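Local atomic coordinates of exoenzyme S (Pseudomonas aeruginosa, PDB entry 1HE9), a protein that is a bifunctional type III-secreted toxin that ADP-ribosylates host proteins and, through the domain described here, activates GTPases. Residues 71-76 with 109-114. Sequence-based numbering, arbitrary orientation.
Sequences LERSIG and LHQVMS
I75 and L109 form the apolar half of this contact, joined by V112. CG2 of I75 lies 4.1 Å from CG of L109 and 4.2 Å from its CD2; the two side chains cross at about a right angle, and the isoleucine methyl CG2 meets CG and the CD2 branch of the leucine. With chi1 at -58°, CG2 of I75 is directed opposite its own backbone N, which turns it onto L109 and leaves CG1, beside that nitrogen, to carry CD1 to within 4.3 Å of CG2 of V112. All three residues are buried, I75 also touching I105 and Q108, and V112 reaching L47 of helix 43-57.

In this largely helical GAP domain, the contact joins the exit of helix 61-72 and the first strand of the small antiparallel hairpin, 74-75 with 78-79, to the long helix 101-130. R73 is the first residue to leave helical geometry, and the backbones come nearest at I75 and L109, CA to CA 7.1 Å. Helix 43-57 also carries R45, seen to bind GDP, its side chain about 11 Å from that of L109 and not part of this contact.

The guanidinium side is more open: R73 is partly exposed and Q111 exposed. R73 extends toward helix 101-130, bending at chi3 (-50°), and its NH1 comes within 4.1 Å of both CG of Q111 and CG2 of V112, van der Waals contacts made obliquely to the guanidinium. No hydrogen bond joins the two segments; instead OE2 of E115, one turn beyond Q111, forms a salt bridge with R73 NH1 and accepts a hydrogen bond from Q111 NE2. The guanidinium and amide planes, 17° apart, are nearly parallel.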
ATOM      1  N   LEU A  71       9.459  13.262   6.780  1.00 39.12           N
ATOM      2  CA  LEU A  71       9.734  12.109   7.670  1.00 39.77           C
ATOM      3  C   LEU A  71      11.069  12.228   8.395  1.00 40.51           C
ATOM      4  O   LEU A  71      11.283  11.678   9.460  1.00 42.30           O
ATOM      5  CB  LEU A  71       9.773  10.804   6.879  1.00 38.48           C
ATOM      6  CG  LEU A  71       8.447  10.122   6.629  1.00 36.49           C
ATOM      7  CD1 LEU A  71       8.621   9.104   5.508  1.00 35.52           C
ATOM      8  CD2 LEU A  71       7.957   9.513   7.932  1.00 29.93           C
ATOM      9  N   GLU A  72      12.000  12.909   7.763  1.00 42.94           N
ATOM     10  CA  GLU A  72      13.316  13.064   8.343  1.00 44.40           C
ATOM     11  C   GLU A  72      13.450  14.299   9.223  1.00 43.77           C
ATOM     12  O   GLU A  72      14.414  14.390   9.949  1.00 44.22           O
ATOM     13  CB  GLU A  72      14.381  13.155   7.242  1.00 46.24           C
ATOM     14  CG  GLU A  72      14.546  11.917   6.408  1.00 50.55           C
ATOM     15  CD  GLU A  72      15.288  10.798   7.105  1.00 52.44           C
ATOM     16  OE1 GLU A  72      15.862  10.972   8.197  1.00 57.08           O
ATOM     17  OE2 GLU A  72      15.314   9.708   6.529  1.00 56.65           O
ATOM     18  N   ARG A  73      12.524  15.255   9.132  1.00 42.94           N
ATOM     19  CA  ARG A  73      12.586  16.493   9.914  1.00 43.41           C
ATOM     20  C   ARG A  73      12.640  16.198  11.403  1.00 44.01           C
ATOM     21  O   ARG A  73      11.865  15.403  11.894  1.00 45.94           O
ATOM     22  CB  ARG A  73      11.373  17.350   9.626  1.00 43.65           C
ATOM     23  CG  ARG A  73      11.347  18.596  10.451  1.00 38.67           C
ATOM     24  CD  ARG A  73      10.446  19.584   9.831  1.00 37.95           C
ATOM     25  NE  ARG A  73      10.684  19.804   8.411  1.00 37.29           N
ATOM     26  CZ  ARG A  73       9.821  20.476   7.671  1.00 35.41           C
ATOM     27  NH1 ARG A  73       8.742  20.937   8.292  1.00 34.72           N
ATOM     28  NH2 ARG A  73      10.009  20.648   6.362  1.00 35.27           N
ATOM     29  N   SER A  74      13.562  16.802  12.136  1.00 44.44           N
ATOM     30  CA  SER A  74      13.660  16.489  13.564  1.00 46.69           C
ATOM     31  C   SER A  74      12.633  17.297  14.317  1.00 44.68           C
ATOM     32  O   SER A  74      12.452  18.496  14.087  1.00 46.51           O
ATOM     33  CB  SER A  74      15.059  16.816  14.089  1.00 48.65           C
ATOM     34  OG  SER A  74      15.315  18.145  13.684  1.00 51.73           O
ATOM     35  N   ILE A  75      11.950  16.576  15.198  1.00 44.10           N
ATOM     36  CA  ILE A  75      10.896  17.060  16.087  1.00 45.45           C
ATOM     37  C   ILE A  75      11.543  16.894  17.461  1.00 46.57           C
ATOM     38  O   ILE A  75      11.666  15.761  17.991  1.00 44.47           O
ATOM     39  CB  ILE A  75       9.632  16.130  15.997  1.00 43.72           C
ATOM     40  CG1 ILE A  75       9.125  16.069  14.525  1.00 42.34           C
ATOM     41  CG2 ILE A  75       8.594  16.551  17.041  1.00 42.12           C
ATOM     42  CD1 ILE A  75       8.984  17.430  13.826  1.00 36.12           C
ATOM     43  N   GLY A  76      11.985  18.026  18.012  1.00 48.51           N
ATOM     44  CA  GLY A  76      12.682  18.016  19.291  1.00 52.46           C
ATOM     45  C   GLY A  76      13.949  17.165  19.218  1.00 53.02           C
ATOM     46  O   GLY A  76      14.203  16.294  20.067  1.00 52.88           O
ATOM     47  N   LEU A 109       5.487  20.275  15.042  1.00 46.89           N
ATOM     48  CA  LEU A 109       4.414  19.425  14.555  1.00 46.06           C
ATOM     49  C   LEU A 109       3.316  20.247  13.836  1.00 46.95           C
ATOM     50  O   LEU A 109       2.699  19.799  12.841  1.00 47.13           O
ATOM     51  CB  LEU A 109       3.840  18.595  15.714  1.00 44.06           C
ATOM     52  CG  LEU A 109       4.714  17.418  16.181  1.00 43.58           C
ATOM     53  CD1 LEU A 109       4.042  16.781  17.376  1.00 42.58           C
ATOM     54  CD2 LEU A 109       4.923  16.367  15.046  1.00 40.58           C
ATOM     55  N   HIS A 110       3.095  21.473  14.301  1.00 46.28           N
ATOM     56  CA  HIS A 110       2.086  22.315  13.663  1.00 46.46           C
ATOM     57  C   HIS A 110       2.594  22.674  12.261  1.00 44.34           C
ATOM     58  O   HIS A 110       1.848  22.686  11.296  1.00 46.49           O
ATOM     59  CB  HIS A 110       1.836  23.646  14.444  1.00 46.99           C
ATOM     60  CG  HIS A 110       1.205  23.503  15.827  1.00 49.30           C
ATOM     61  ND1 HIS A 110       1.064  24.570  16.664  1.00 49.69           N
ATOM     62  CD2 HIS A 110       0.703  22.419  16.468  1.00 48.39           C
ATOM     63  CE1 HIS A 110       0.490  24.157  17.803  1.00 49.22           C
ATOM     64  NE2 HIS A 110       0.268  22.871  17.701  1.00 46.71           N
ATOM     65  N   GLN A 111       3.872  23.015  12.155  1.00 44.51           N
ATOM     66  CA  GLN A 111       4.462  23.411  10.864  1.00 43.25           C
ATOM     67  C   GLN A 111       4.372  22.211   9.878  1.00 41.94           C
ATOM     68  O   GLN A 111       4.060  22.361   8.715  1.00 41.84           O
ATOM     69  CB  GLN A 111       5.927  23.842  11.109  1.00 43.61           C
ATOM     70  CG  GLN A 111       6.731  24.220   9.839  1.00 45.37           C
ATOM     71  CD  GLN A 111       5.934  25.198   9.026  1.00 47.87           C
ATOM     72  OE1 GLN A 111       5.132  25.927   9.607  1.00 49.70           O
ATOM     73  NE2 GLN A 111       6.106  25.213   7.692  1.00 46.50           N
ATOM     74  N   VAL A 112       4.625  21.006  10.362  1.00 41.62           N
ATOM     75  CA  VAL A 112       4.534  19.829   9.514  1.00 42.23           C
ATOM     76  C   VAL A 112       3.150  19.714   8.893  1.00 42.97           C
ATOM     77  O   VAL A 112       3.032  19.563   7.674  1.00 44.97           O
ATOM     78  CB  VAL A 112       4.836  18.559  10.307  1.00 41.73           C
ATOM     79  CG1 VAL A 112       4.336  17.339   9.537  1.00 39.03           C
ATOM     80  CG2 VAL A 112       6.329  18.492  10.589  1.00 40.04           C
HETATM   81  N   MSE A 113       2.120  19.863   9.722  1.00 44.80           N
HETATM   82  CA  MSE A 113       0.752  19.742   9.271  1.00 43.55           C
HETATM   83  C   MSE A 113       0.376  20.758   8.237  1.00 44.25           C
HETATM   84  O   MSE A 113      -0.410  20.442   7.341  1.00 44.15           O
HETATM   85  CB  MSE A 113      -0.202  19.763  10.459  1.00 43.20           C
HETATM   86  CG  MSE A 113       0.000  18.559  11.366  1.00 44.34           C
HETATM   87 SE   MSE A 113       0.097  16.779  10.457  1.00 44.00          SE
HETATM   88  CE  MSE A 113      -1.766  16.512   9.916  1.00 33.73           C
ATOM     89  N   SER A 114       0.910  21.973   8.313  1.00 44.78           N
ATOM     90  CA  SER A 114       0.568  22.935   7.245  1.00 45.36           C
ATOM     91  C   SER A 114       1.274  22.593   5.907  1.00 43.99           C
ATOM     92  O   SER A 114       0.748  22.829   4.823  1.00 43.33           O
ATOM     93  CB  SER A 114       0.874  24.357   7.670  1.00 46.33           C
ATOM     94  OG  SER A 114       2.177  24.401   8.163  1.00 55.28           O
TER